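Cellulose biosynthesis protein BcsG (Salmonella typhimurium LT2, PDB 5OLT) is required for cellulose biosynthesis, here as its zinc-binding extramembrane domain of the alkaline phosphatase family. Local coordinates at residues G280-V292 against V354-Q366. Residues are numbered along the deposited sequence; the frame is centred on the assembly and turned at random. Where two conformers were deposited one is given.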
# COMPACT_ATOMS: atom_id res chain seq x y z
N GLY A 280 -14.82 -2.59 -14.88
CA GLY A 280 -13.91 -3.71 -14.92
C GLY A 280 -12.66 -3.46 -15.71
O GLY A 280 -11.68 -4.18 -15.50
N LEU A 281 -12.67 -2.49 -16.62
CA LEU A 281 -11.45 -2.20 -17.41
C LEU A 281 -10.60 -1.20 -16.65
O LEU A 281 -11.09 -0.17 -16.19
CB LEU A 281 -11.77 -1.68 -18.80
CG LEU A 281 -11.56 -2.71 -19.89
CD1 LEU A 281 -12.38 -3.98 -19.67
CD2 LEU A 281 -11.81 -2.13 -21.25
N ARG A 282 -9.30 -1.47 -16.61
CA ARG A 282 -8.38 -0.63 -15.79
C ARG A 282 -7.01 -0.53 -16.45
O ARG A 282 -5.99 -0.48 -15.80
CB ARG A 282 -8.34 -1.13 -14.32
CG ARG A 282 -8.05 -2.60 -14.19
CD ARG A 282 -7.94 -2.95 -12.71
NE ARG A 282 -8.03 -4.40 -12.54
CZ ARG A 282 -7.01 -5.26 -12.57
NH1 ARG A 282 -5.74 -4.86 -12.72
NH2 ARG A 282 -7.27 -6.57 -12.47
N ASP A 283 -6.98 -0.45 -17.79
CA ASP A 283 -5.69 -0.31 -18.47
C ASP A 283 -5.09 1.08 -18.35
O ASP A 283 -3.88 1.24 -18.52
CB ASP A 283 -5.82 -0.74 -19.94
CG ASP A 283 -6.25 -2.20 -20.02
OD1 ASP A 283 -5.58 -3.08 -19.40
OD2 ASP A 283 -7.32 -2.44 -20.58
N ILE A 284 -5.93 2.07 -18.08
CA ILE A 284 -5.45 3.42 -17.77
C ILE A 284 -5.59 3.63 -16.27
O ILE A 284 -6.67 3.43 -15.71
CB ILE A 284 -6.23 4.49 -18.56
CG1 ILE A 284 -6.09 4.24 -20.10
CG2 ILE A 284 -5.75 5.88 -18.18
CD1 ILE A 284 -4.66 4.29 -20.62
N PRO A 285 -4.49 3.99 -15.58
CA PRO A 285 -4.55 4.08 -14.10
C PRO A 285 -5.13 5.43 -13.66
O PRO A 285 -4.42 6.37 -13.26
CB PRO A 285 -3.09 3.89 -13.70
CG PRO A 285 -2.33 4.52 -14.85
CD PRO A 285 -3.12 4.18 -16.10
N SER A 286 -6.45 5.52 -13.81
CA SER A 286 -7.18 6.74 -13.49
C SER A 286 -7.16 7.05 -12.00
O SER A 286 -6.94 6.15 -11.18
CB SER A 286 -8.62 6.58 -13.95
OG SER A 286 -9.25 5.65 -13.09
N PRO A 287 -7.47 8.31 -11.63
CA PRO A 287 -7.51 8.68 -10.22
C PRO A 287 -8.50 7.81 -9.44
O PRO A 287 -8.20 7.41 -8.32
CB PRO A 287 -7.95 10.14 -10.27
CG PRO A 287 -7.37 10.66 -11.54
CD PRO A 287 -7.57 9.50 -12.51
N SER A 288 -9.64 7.50 -10.03
CA SER A 288 -10.62 6.66 -9.35
C SER A 288 -10.04 5.29 -9.02
O SER A 288 -10.29 4.72 -7.93
CB SER A 288 -11.82 6.54 -10.28
OG SER A 288 -12.83 5.74 -9.75
N ILE A 289 -9.28 4.73 -9.96
CA ILE A 289 -8.73 3.38 -9.78
C ILE A 289 -7.58 3.39 -8.77
O ILE A 289 -7.38 2.42 -8.04
CB ILE A 289 -8.29 2.79 -11.15
CG1 ILE A 289 -9.57 2.53 -11.98
CG2 ILE A 289 -7.51 1.50 -10.98
CD1 ILE A 289 -9.32 2.29 -13.46
N THR A 290 -6.81 4.46 -8.71
CA THR A 290 -5.58 4.44 -7.92
C THR A 290 -5.68 5.12 -6.54
O THR A 290 -4.76 4.97 -5.76
CB THR A 290 -4.41 5.08 -8.69
OG1 THR A 290 -4.75 6.47 -8.90
CG2 THR A 290 -4.22 4.36 -10.03
N ASN A 291 -6.80 5.79 -6.24
CA ASN A 291 -6.93 6.37 -4.88
C ASN A 291 -7.52 5.29 -3.96
O ASN A 291 -8.70 4.96 -4.06
CB ASN A 291 -7.84 7.58 -4.94
CG ASN A 291 -8.05 8.18 -3.58
OD1 ASN A 291 -7.18 8.06 -2.72
ND2 ASN A 291 -9.24 8.77 -3.36
N VAL A 292 -6.66 4.68 -3.12
CA VAL A 292 -7.00 3.47 -2.39
C VAL A 292 -7.00 3.68 -0.88
O VAL A 292 -6.24 4.51 -0.37
CB VAL A 292 -6.05 2.31 -2.77
CG1 VAL A 292 -6.13 1.99 -4.27
CG2 VAL A 292 -4.59 2.57 -2.36
N VAL A 354 0.91 10.40 -9.14
CA VAL A 354 1.35 10.01 -10.48
C VAL A 354 1.18 8.50 -10.56
O VAL A 354 1.58 7.78 -9.64
CB VAL A 354 2.84 10.36 -10.67
CG1 VAL A 354 3.37 9.79 -11.99
CG2 VAL A 354 3.02 11.89 -10.57
N SER A 355 0.58 8.01 -11.64
CA SER A 355 0.36 6.58 -11.78
C SER A 355 0.76 6.13 -13.17
O SER A 355 0.60 6.89 -14.14
CB SER A 355 -1.11 6.22 -11.55
OG SER A 355 -1.51 6.65 -10.26
N GLU A 356 1.28 4.91 -13.25
CA GLU A 356 1.75 4.41 -14.53
C GLU A 356 1.54 2.97 -14.69
O GLU A 356 1.59 2.20 -13.73
CB GLU A 356 3.29 4.56 -14.67
CG GLU A 356 3.82 5.89 -14.34
CD GLU A 356 5.27 6.05 -14.72
OE1 GLU A 356 5.84 5.32 -15.61
OE2 GLU A 356 5.81 6.97 -14.11
N ASN A 357 1.30 2.59 -15.95
CA ASN A 357 1.48 1.20 -16.40
C ASN A 357 2.50 1.31 -17.56
O ASN A 357 2.92 2.41 -17.89
CB ASN A 357 0.15 0.59 -16.86
CG ASN A 357 -0.93 0.60 -15.77
OD1 ASN A 357 -0.65 0.46 -14.58
ND2 ASN A 357 -2.17 0.71 -16.19
N ALA A 358 2.88 0.20 -18.20
CA ALA A 358 3.90 0.24 -19.27
C ALA A 358 3.62 1.29 -20.32
O ALA A 358 4.53 1.97 -20.80
CB ALA A 358 4.07 -1.11 -19.94
N ASN A 359 2.34 1.49 -20.62
CA ASN A 359 1.99 2.30 -21.77
C ASN A 359 1.38 3.65 -21.49
O ASN A 359 1.07 4.40 -22.41
CB ASN A 359 1.02 1.49 -22.64
CG ASN A 359 1.65 0.27 -23.28
OD1 ASN A 359 1.67 -0.84 -22.71
ND2 ASN A 359 2.11 0.44 -24.52
N ALA A 360 1.17 3.97 -20.22
CA ALA A 360 0.38 5.15 -19.89
C ALA A 360 0.85 5.74 -18.59
O ALA A 360 1.20 5.00 -17.65
CB ALA A 360 -1.09 4.77 -19.77
N VAL A 361 0.85 7.08 -18.55
CA VAL A 361 1.08 7.83 -17.29
C VAL A 361 -0.13 8.74 -17.07
O VAL A 361 -0.65 9.35 -18.02
CB VAL A 361 2.36 8.71 -17.37
CG1 VAL A 361 2.61 9.39 -16.04
CG2 VAL A 361 3.62 7.91 -17.75
N VAL A 362 -0.59 8.79 -15.81
CA VAL A 362 -1.68 9.67 -15.43
C VAL A 362 -1.12 10.57 -14.32
O VAL A 362 -0.50 10.09 -13.36
CB VAL A 362 -2.90 8.89 -14.91
CG1 VAL A 362 -3.95 9.84 -14.34
CG2 VAL A 362 -3.50 8.09 -16.05
N ILE A 363 -1.40 11.87 -14.45
CA ILE A 363 -1.03 12.86 -13.41
C ILE A 363 -2.20 13.78 -13.13
O ILE A 363 -3.15 13.85 -13.92
CB ILE A 363 0.21 13.71 -13.81
CG1 ILE A 363 -0.11 14.68 -14.96
CG2 ILE A 363 1.38 12.76 -14.15
CD1 ILE A 363 1.05 15.60 -15.37
N GLN A 364 -2.12 14.47 -12.00
CA GLN A 364 -2.98 15.60 -11.70
C GLN A 364 -2.15 16.86 -11.88
O GLN A 364 -1.07 16.96 -11.33
CB GLN A 364 -3.51 15.54 -10.27
CG GLN A 364 -4.44 14.37 -10.00
CD GLN A 364 -5.87 14.62 -10.44
OE1 GLN A 364 -6.23 15.72 -10.81
NE2 GLN A 364 -6.67 13.60 -10.35
N TYR A 365 -2.64 17.80 -12.67
CA TYR A 365 -1.86 19.03 -12.91
C TYR A 365 -2.83 20.18 -12.77
O TYR A 365 -3.84 20.22 -13.48
CB TYR A 365 -1.23 19.02 -14.33
CG TYR A 365 -0.20 20.12 -14.49
CD1 TYR A 365 -0.60 21.41 -14.85
CD2 TYR A 365 1.17 19.87 -14.26
CE1 TYR A 365 0.33 22.44 -14.96
CE2 TYR A 365 2.11 20.90 -14.35
CZ TYR A 365 1.68 22.18 -14.72
OH TYR A 365 2.60 23.20 -14.82
N GLN A 366 -2.52 21.08 -11.83
CA GLN A 366 -3.42 22.16 -11.43
C GLN A 366 -4.83 21.63 -11.17
O GLN A 366 -5.83 22.21 -11.60
CB GLN A 366 -3.40 23.30 -12.45
CG GLN A 366 -2.04 23.98 -12.50
CD GLN A 366 -1.95 25.07 -13.55
OE1 GLN A 366 -2.92 25.35 -14.24
NE2 GLN A 366 -0.78 25.66 -13.67
O HOH W 1 -3.89 7.95 -11.02
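P285, at the centre of an inverse gamma turn, lays its ring on the face of a beta hairpin whose strands 355-357 and 360-365 are joined by a type I turn. The hairpin forms the edge of the small antiparallel sheet near the C-terminus, and here it packs against the loop and short helix that lead into strand 291-299 of the large mixed sheet of this alkaline phosphatase-like domain. S355, N357, A360 and V362 alternate along the strands, and all point their CB atoms toward segment 280-292. The ring's CB meets S355 CB at 3.7 Å, while CD lies 3.9 Å from V362 CG2, the proline and valine side chains running antiparallel, flank to flank. Proline suits this place: it is compact, apolar and has no amide hydrogen to bury.

I284 extends the apolar patch. Its side chain lies nearly perpendicular to that of V362; CG2, anti to the backbone N (CG1 has chi1 -58°), touches V362 CG2 at 3.8 Å, and CD1 reaches A360 CB at 3.7 Å, where the small alanine lets the isoleucine come close. Farther along, Q364 bends at chi2 (-82°), bringing NE2 beside P287 CG.

N357 ties the loop down with its amide: in one of its two conformers ND2 donates to D283 O at 2.9 Å, with the acceptor nearly in the amide plane but the donor well above the carbonyl plane, and the bond is bent to 143°. Asparagine can serve both ways here, since its OD1 is hydrogen-bonded to T99. S286, at the N-cap of helix 287-290, accepts from I289 N through OG. T290, also bonded to N96, directs OG1 at a water, which donates to it at 2.7 Å and to P285 O, and which is hydrogen-bonded at 2.8 Å to S355 OG, a hydroxyl whose strongest polar partner is N96.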